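Local coordinates for conjugal transfer protein TRWB (Escherichia coli, PDB 1E9R) that probably couples DNA to the secretion channel in bacterial conjugation, as a hexameric ring ATPase thought to pump DNA, at residues K101-N106 against G227-R232; S195-S200 against K205-A210. All blocks are in the same frame, centred on the assembly; numbering follows the deposited sequence.

Contact 1 (K101-N106 against G227-R232); sequences KDIILN and GDFSIR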
ATOM      1  N   LYS B 101     -35.222 -30.346 -25.874  1.00 52.62           N
ATOM      2  CA  LYS B 101     -35.905 -29.701 -24.751  1.00 52.05           C
ATOM      3  C   LYS B 101     -35.045 -28.686 -23.997  1.00 50.91           C
ATOM      4  O   LYS B 101     -35.497 -28.091 -23.014  1.00 50.59           O
ATOM      5  CB  LYS B 101     -36.383 -30.765 -23.757  1.00 53.65           C
ATOM      6  CG  LYS B 101     -35.266 -31.700 -23.286  1.00 54.24           C
ATOM      7  CD  LYS B 101     -35.743 -32.674 -22.224  1.00 56.05           C
ATOM      8  CE  LYS B 101     -36.205 -31.935 -20.978  1.00 56.98           C
ATOM      9  NZ  LYS B 101     -36.559 -32.871 -19.876  1.00 57.02           N
ATOM     10  N   ASP B 102     -33.809 -28.487 -24.450  1.00 48.31           N
ATOM     11  CA  ASP B 102     -32.914 -27.560 -23.776  1.00 47.58           C
ATOM     12  C   ASP B 102     -33.115 -26.098 -24.157  1.00 47.29           C
ATOM     13  O   ASP B 102     -33.660 -25.783 -25.217  1.00 48.44           O
ATOM     14  CB  ASP B 102     -31.457 -27.975 -23.996  1.00 44.96           C
ATOM     15  CG  ASP B 102     -31.148 -29.331 -23.384  1.00 43.45           C
ATOM     16  OD1 ASP B 102     -31.730 -29.649 -22.321  1.00 41.57           O
ATOM     17  OD2 ASP B 102     -30.320 -30.077 -23.954  1.00 44.54           O
ATOM     18  N   ILE B 103     -32.656 -25.223 -23.262  1.00 45.97           N
ATOM     19  CA  ILE B 103     -32.772 -23.773 -23.394  1.00 43.50           C
ATOM     20  C   ILE B 103     -31.487 -23.085 -23.856  1.00 42.29           C
ATOM     21  O   ILE B 103     -30.381 -23.560 -23.587  1.00 42.07           O
ATOM     22  CB  ILE B 103     -33.163 -23.146 -22.039  1.00 43.21           C
ATOM     23  CG1 ILE B 103     -34.375 -23.861 -21.456  1.00 44.71           C
ATOM     24  CG2 ILE B 103     -33.477 -21.685 -22.215  1.00 43.87           C
ATOM     25  CD1 ILE B 103     -35.607 -23.745 -22.308  1.00 45.40           C
ATOM     26  N   ILE B 104     -31.648 -21.962 -24.552  1.00 39.91           N
ATOM     27  CA  ILE B 104     -30.521 -21.163 -25.020  1.00 38.32           C
ATOM     28  C   ILE B 104     -30.774 -19.699 -24.671  1.00 38.62           C
ATOM     29  O   ILE B 104     -31.879 -19.183 -24.856  1.00 38.47           O
ATOM     30  CB  ILE B 104     -30.319 -21.234 -26.556  1.00 38.82           C
ATOM     31  CG1 ILE B 104     -29.906 -22.638 -26.982  1.00 39.99           C
ATOM     32  CG2 ILE B 104     -29.248 -20.248 -26.980  1.00 38.85           C
ATOM     33  CD1 ILE B 104     -29.710 -22.785 -28.484  1.00 38.44           C
ATOM     34  N   LEU B 105     -29.750 -19.043 -24.141  1.00 37.92           N
ATOM     35  CA  LEU B 105     -29.827 -17.630 -23.821  1.00 36.47           C
ATOM     36  C   LEU B 105     -28.641 -16.996 -24.511  1.00 36.42           C
ATOM     37  O   LEU B 105     -27.492 -17.188 -24.116  1.00 36.61           O
ATOM     38  CB  LEU B 105     -29.764 -17.383 -22.318  1.00 35.68           C
ATOM     39  CG  LEU B 105     -31.093 -17.557 -21.584  1.00 36.25           C
ATOM     40  CD1 LEU B 105     -30.913 -17.153 -20.138  1.00 35.91           C
ATOM     41  CD2 LEU B 105     -32.176 -16.703 -22.239  1.00 34.02           C
ATOM     42  N   ASN B 106     -28.939 -16.266 -25.575  1.00 37.61           N
ATOM     43  CA  ASN B 106     -27.945 -15.592 -26.389  1.00 38.55           C
ATOM     44  C   ASN B 106     -28.770 -14.612 -27.201  1.00 41.29           C
ATOM     45  O   ASN B 106     -29.507 -15.025 -28.096  1.00 42.33           O
ATOM     46  CB  ASN B 106     -27.273 -16.592 -27.325  1.00 38.42           C
ATOM     47  CG  ASN B 106     -26.228 -15.950 -28.210  1.00 41.32           C
ATOM     48  OD1 ASN B 106     -26.321 -14.771 -28.545  1.00 36.18           O
ATOM     49  ND2 ASN B 106     -25.231 -16.730 -28.612  1.00 40.12           N
ATOM     50  N   GLY B 227     -39.454 -11.877 -24.127  1.00 44.04           N
ATOM     51  CA  GLY B 227     -40.287 -13.054 -24.020  1.00 44.96           C
ATOM     52  C   GLY B 227     -40.683 -13.194 -22.574  1.00 46.26           C
ATOM     53  O   GLY B 227     -40.440 -12.282 -21.782  1.00 46.40           O
ATOM     54  N   ASP B 228     -41.279 -14.325 -22.219  1.00 46.15           N
ATOM     55  CA  ASP B 228     -41.706 -14.534 -20.844  1.00 48.26           C
ATOM     56  C   ASP B 228     -40.920 -15.622 -20.125  1.00 43.98           C
ATOM     57  O   ASP B 228     -41.335 -16.088 -19.059  1.00 43.46           O
ATOM     58  CB  ASP B 228     -43.210 -14.842 -20.791  1.00 54.46           C
ATOM     59  CG  ASP B 228     -43.608 -15.979 -21.719  1.00 60.56           C
ATOM     60  OD1 ASP B 228     -42.707 -16.627 -22.315  1.00 68.00           O
ATOM     61  OD2 ASP B 228     -44.828 -16.223 -21.851  1.00 65.06           O
ATOM     62  N   PHE B 229     -39.785 -16.016 -20.696  1.00 41.25           N
ATOM     63  CA  PHE B 229     -38.974 -17.039 -20.063  1.00 41.72           C
ATOM     64  C   PHE B 229     -38.442 -16.561 -18.717  1.00 41.13           C
ATOM     65  O   PHE B 229     -37.904 -15.458 -18.613  1.00 39.97           O
ATOM     66  CB  PHE B 229     -37.801 -17.432 -20.951  1.00 42.04           C
ATOM     67  CG  PHE B 229     -36.896 -18.441 -20.318  1.00 43.44           C
ATOM     68  CD1 PHE B 229     -37.346 -19.731 -20.069  1.00 42.78           C
ATOM     69  CD2 PHE B 229     -35.610 -18.095 -19.923  1.00 42.18           C
ATOM     70  CE1 PHE B 229     -36.527 -20.668 -19.429  1.00 44.17           C
ATOM     71  CE2 PHE B 229     -34.784 -19.029 -19.281  1.00 42.32           C
ATOM     72  CZ  PHE B 229     -35.246 -20.315 -19.034  1.00 44.04           C
ATOM     73  N   SER B 230     -38.609 -17.394 -17.690  1.00 39.96           N
ATOM     74  CA  SER B 230     -38.143 -17.079 -16.339  1.00 38.79           C
ATOM     75  C   SER B 230     -37.151 -18.128 -15.868  1.00 39.03           C
ATOM     76  O   SER B 230     -37.484 -19.310 -15.792  1.00 38.56           O
ATOM     77  CB  SER B 230     -39.310 -17.029 -15.354  1.00 39.98           C
ATOM     78  OG  SER B 230     -38.840 -16.945 -14.019  1.00 40.49           O
ATOM     79  N   ILE B 231     -35.931 -17.696 -15.556  1.00 36.88           N
ATOM     80  CA  ILE B 231     -34.909 -18.615 -15.085  1.00 34.56           C
ATOM     81  C   ILE B 231     -35.372 -19.272 -13.781  1.00 33.72           C
ATOM     82  O   ILE B 231     -35.097 -20.445 -13.550  1.00 32.35           O
ATOM     83  CB  ILE B 231     -33.572 -17.883 -14.856  1.00 34.51           C
ATOM     84  CG1 ILE B 231     -33.020 -17.384 -16.195  1.00 33.92           C
ATOM     85  CG2 ILE B 231     -32.572 -18.816 -14.187  1.00 29.27           C
ATOM     86  CD1 ILE B 231     -31.798 -16.503 -16.067  1.00 33.44           C
ATOM     87  N   ARG B 232     -36.089 -18.519 -12.946  1.00 33.96           N
ATOM     88  CA  ARG B 232     -36.592 -19.042 -11.677  1.00 34.68           C
ATOM     89  C   ARG B 232     -37.566 -20.184 -11.920  1.00 37.46           C
ATOM     90  O   ARG B 232     -37.473 -21.247 -11.299  1.00 37.16           O
ATOM     91  CB  ARG B 232     -37.308 -17.949 -10.887  1.00 32.19           C
ATOM     92  CG  ARG B 232     -36.416 -16.824 -10.467  1.00 31.18           C
ATOM     93  CD  ARG B 232     -37.144 -15.848  -9.575  1.00 32.95           C
ATOM     94  NE  ARG B 232     -37.427 -16.394  -8.258  1.00 31.65           N
ATOM     95  CZ  ARG B 232     -37.938 -15.678  -7.264  1.00 35.44           C
ATOM     96  NH1 ARG B 232     -38.216 -14.396  -7.450  1.00 33.01           N
ATOM     97  NH2 ARG B 232     -38.160 -16.236  -6.081  1.00 34.96           N
TER

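Contact 2 (S195-S200 against K205-A210); sequences SLFAGS and KALTSA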
ATOM      1  N   SER B 195     -36.894  12.054  -3.664  1.00 42.89           N
ATOM      2  CA  SER B 195     -36.033  13.027  -3.015  1.00 39.59           C
ATOM      3  C   SER B 195     -34.568  12.644  -2.830  1.00 37.65           C
ATOM      4  O   SER B 195     -33.746  13.517  -2.562  1.00 40.27           O
ATOM      5  CB  SER B 195     -36.630  13.404  -1.658  1.00 39.63           C
ATOM      6  OG  SER B 195     -37.951  13.884  -1.813  1.00 35.58           O
ATOM      7  N   LEU B 196     -34.228  11.363  -2.954  1.00 36.28           N
ATOM      8  CA  LEU B 196     -32.832  10.950  -2.774  1.00 33.24           C
ATOM      9  C   LEU B 196     -31.928  11.516  -3.856  1.00 32.15           C
ATOM     10  O   LEU B 196     -30.765  11.809  -3.600  1.00 30.10           O
ATOM     11  CB  LEU B 196     -32.704   9.424  -2.742  1.00 31.38           C
ATOM     12  CG  LEU B 196     -33.086   8.801  -1.397  1.00 30.94           C
ATOM     13  CD1 LEU B 196     -33.048   7.283  -1.472  1.00 29.99           C
ATOM     14  CD2 LEU B 196     -32.131   9.307  -0.332  1.00 30.76           C
ATOM     15  N   PHE B 197     -32.464  11.689  -5.059  1.00 31.31           N
ATOM     16  CA  PHE B 197     -31.675  12.226  -6.164  1.00 32.58           C
ATOM     17  C   PHE B 197     -31.891  13.718  -6.421  1.00 34.19           C
ATOM     18  O   PHE B 197     -31.612  14.207  -7.519  1.00 34.87           O
ATOM     19  CB  PHE B 197     -31.972  11.445  -7.450  1.00 31.76           C
ATOM     20  CG  PHE B 197     -31.350  10.079  -7.490  1.00 30.58           C
ATOM     21  CD1 PHE B 197     -30.003   9.905  -7.176  1.00 29.91           C
ATOM     22  CD2 PHE B 197     -32.107   8.962  -7.832  1.00 29.62           C
ATOM     23  CE1 PHE B 197     -29.412   8.635  -7.199  1.00 28.08           C
ATOM     24  CE2 PHE B 197     -31.527   7.687  -7.858  1.00 28.75           C
ATOM     25  CZ  PHE B 197     -30.171   7.528  -7.540  1.00 27.36           C
ATOM     26  N   ALA B 198     -32.370  14.450  -5.418  1.00 36.11           N
ATOM     27  CA  ALA B 198     -32.613  15.879  -5.587  1.00 37.22           C
ATOM     28  C   ALA B 198     -32.315  16.685  -4.330  1.00 36.74           C
ATOM     29  O   ALA B 198     -32.265  16.140  -3.222  1.00 38.72           O
ATOM     30  CB  ALA B 198     -34.060  16.099  -6.018  1.00 37.05           C
ATOM     31  N   GLY B 199     -32.087  17.984  -4.511  1.00 37.66           N
ATOM     32  CA  GLY B 199     -31.836  18.844  -3.370  1.00 37.04           C
ATOM     33  C   GLY B 199     -30.449  19.421  -3.169  1.00 38.22           C
ATOM     34  O   GLY B 199     -30.291  20.398  -2.437  1.00 40.63           O
ATOM     35  N   SER B 200     -29.430  18.825  -3.777  1.00 36.97           N
ATOM     36  CA  SER B 200     -28.073  19.347  -3.623  1.00 34.83           C
ATOM     37  C   SER B 200     -27.230  18.889  -4.789  1.00 34.94           C
ATOM     38  O   SER B 200     -27.663  18.042  -5.573  1.00 36.18           O
ATOM     39  CB  SER B 200     -27.445  18.858  -2.321  1.00 35.73           C
ATOM     40  OG  SER B 200     -27.251  17.456  -2.356  1.00 32.55           O
ATOM     41  N   LYS B 205     -25.155  14.715  -8.480  1.00 25.19           N
ATOM     42  CA  LYS B 205     -23.979  13.963  -8.862  1.00 27.27           C
ATOM     43  C   LYS B 205     -24.289  12.474  -8.757  1.00 26.37           C
ATOM     44  O   LYS B 205     -23.911  11.671  -9.625  1.00 26.12           O
ATOM     45  CB  LYS B 205     -22.828  14.320  -7.939  1.00 28.41           C
ATOM     46  CG  LYS B 205     -21.628  13.445  -8.135  1.00 31.69           C
ATOM     47  CD  LYS B 205     -20.483  13.888  -7.257  1.00 32.12           C
ATOM     48  CE  LYS B 205     -19.303  12.934  -7.411  1.00 35.54           C
ATOM     49  NZ  LYS B 205     -18.156  13.316  -6.544  1.00 37.84           N
ATOM     50  N   ALA B 206     -24.989  12.113  -7.686  1.00 25.38           N
ATOM     51  CA  ALA B 206     -25.383  10.731  -7.464  1.00 26.13           C
ATOM     52  C   ALA B 206     -26.261  10.253  -8.622  1.00 27.38           C
ATOM     53  O   ALA B 206     -26.036   9.176  -9.166  1.00 29.93           O
ATOM     54  CB  ALA B 206     -26.122  10.612  -6.151  1.00 23.19           C
ATOM     55  N   LEU B 207     -27.248  11.062  -9.012  1.00 27.11           N
ATOM     56  CA  LEU B 207     -28.141  10.703 -10.119  1.00 27.43           C
ATOM     57  C   LEU B 207     -27.321  10.511 -11.388  1.00 27.30           C
ATOM     58  O   LEU B 207     -27.489   9.519 -12.097  1.00 28.45           O
ATOM     59  CB  LEU B 207     -29.180  11.802 -10.373  1.00 29.20           C
ATOM     60  CG  LEU B 207     -30.580  11.408 -10.873  1.00 32.06           C
ATOM     61  CD1 LEU B 207     -31.184  12.554 -11.672  1.00 29.54           C
ATOM     62  CD2 LEU B 207     -30.506  10.172 -11.730  1.00 29.90           C
ATOM     63  N   THR B 208     -26.442  11.473 -11.672  1.00 26.57           N
ATOM     64  CA  THR B 208     -25.587  11.415 -12.854  1.00 26.32           C
ATOM     65  C   THR B 208     -24.803  10.118 -12.863  1.00 26.89           C
ATOM     66  O   THR B 208     -24.679   9.472 -13.904  1.00 28.15           O
ATOM     67  CB  THR B 208     -24.573  12.576 -12.890  1.00 26.40           C
ATOM     68  OG1 THR B 208     -25.246  13.797 -13.196  1.00 28.04           O
ATOM     69  CG2 THR B 208     -23.535  12.334 -13.945  1.00 23.97           C
ATOM     70  N   SER B 209     -24.269   9.745 -11.701  1.00 26.41           N
ATOM     71  CA  SER B 209     -23.496   8.511 -11.583  1.00 27.01           C
ATOM     72  C   SER B 209     -24.333   7.281 -11.904  1.00 27.79           C
ATOM     73  O   SER B 209     -23.884   6.378 -12.614  1.00 29.43           O
ATOM     74  CB  SER B 209     -22.923   8.385 -10.181  1.00 25.73           C
ATOM     75  OG  SER B 209     -21.881   9.315 -10.018  1.00 25.56           O
ATOM     76  N   ALA B 210     -25.550   7.255 -11.374  1.00 25.51           N
ATOM     77  CA  ALA B 210     -26.465   6.154 -11.609  1.00 25.65           C
ATOM     78  C   ALA B 210     -26.693   6.012 -13.114  1.00 26.54           C
ATOM     79  O   ALA B 210     -26.564   4.927 -13.662  1.00 28.53           O
ATOM     80  CB  ALA B 210     -27.788   6.420 -10.884  1.00 22.06           C
TER

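Contact 1 (K101-N106 against G227-R232)
Edge strand 103-105 of the mixed central sheet packs through Ile103 and Leu105 against Phe229 and Ile231, where the chain enters helix 231-236. The sheet belongs to a P-loop NTPase fold. Along the strand the side chains alternate. Ile103 and Leu105 point toward the 227-232 segment, and Ile104 between them points away.

Phe229 lies at the centre of the contact. Its CG stands anti to the backbone N (chi1 177°), which carries the ring out toward the strand. The CG2 methyl of Ile103 comes over one ring face in a CH-pi contact, 4.3 Å from the ring centroid and 26° off the ring normal. It sits nearest the far end of the ring, with Ile103 CG2 3.9 Å from Phe229 CZ. The CD2 methyl of Leu105 approaches the same ring obliquely and more loosely, 4.4 Å from Phe229 CD2. On the opposite face of the ring lies the backbone N of Ile231, offset toward the rim. The other branch of Leu105 meets the helix start: Leu105 CD1 is 4.2 Å from Ile231 CD1. The extended side chain of Ile231 (chi2 173°) brings that methyl near.

Trp262 of helix 252-269 touches both Leu105 and Ile231, and Leu243 of strand 243-247 packs on Ile103 and Leu105. Ser230 is the N-cap of the helix. Glu120 accepts a hydrogen bond from Ile231 N through OE2 and pairs with Ser230 OG through OE1.

Across the two segments the chemistry is wholly apolar. Backbones stay well apart, with Ile103 CA 9.7 Å from Phe229 CA, and methyls and one ring fill the gap. Shape rather than directed bonds therefore fits the helix start to the sheet edge, while Glu120 bonds Ser230 OG and Ile231 N at the cap.

Contact 2 (S195-S200 against K205-A210)
Phe197 lays its ring against the backbone at Ala206-Leu207 and the side chains of Ala206, Leu207 and Ala210 on helix 201-217. The tight part is at the near rim of the ring. Phe197 CD1 lies 3.5 Å from Leu207 N, and Phe197 CB is 3.7 Å from Leu207 CG. The two side chains cross at about a right angle, with Leu207 CD2 over one ring face, near the rim. Ala206 CB meets the ring edge in its plane, 4.0 Å from Phe197 CE1. Farther out, Ala210 CB reaches Phe197 CZ at a looser 4.3 Å. CG of Phe197 stands anti to the carbonyl carbon (chi1 -75°), which turns the ring toward the helix. Leu152 of helix 141-163 also packs on it.

With Phe197 reduced to an alanine, a gap would probably open between loop and helix, and Ala206, Leu207 and Ala210 would lose their shared apolar partner.

The solvent side is at the bend. Ala198 is partly exposed and points away from the helix, and Gly199 is exposed. Ser200 lies at a subunit interface, where its OG hydrogen-bonds to Thr208 OG1 of a neighbouring subunit.

A type I turn, Ser195 to Ala198, precedes the bend. The arrangement is a serine N-cap: Ser200 OG accepts from Ala203 N, and the preceding loop packs Phe197 on the second and third turns of the helix it leads into.

In the fold
The two contacts sit in different parts of the subunit, with centres 36 Å apart and nearest atoms about 22 Å apart. Contact 1 joins residues distant in sequence at the edge of the central sheet and is partly buried. Contact 2 joins near neighbours in a helical region farther from the chain centre, yet all its touching residues are buried. They share no helix or strand. Both are apolar, built round one phenylalanine, and both lie beside a serine N-cap. In contact 1 methyls meet the ring; in contact 2 its closest approach is to a helix backbone N. No other chain touches contact 1, whereas two neighbouring subunits border contact 2, consistent with a place in the ring interface.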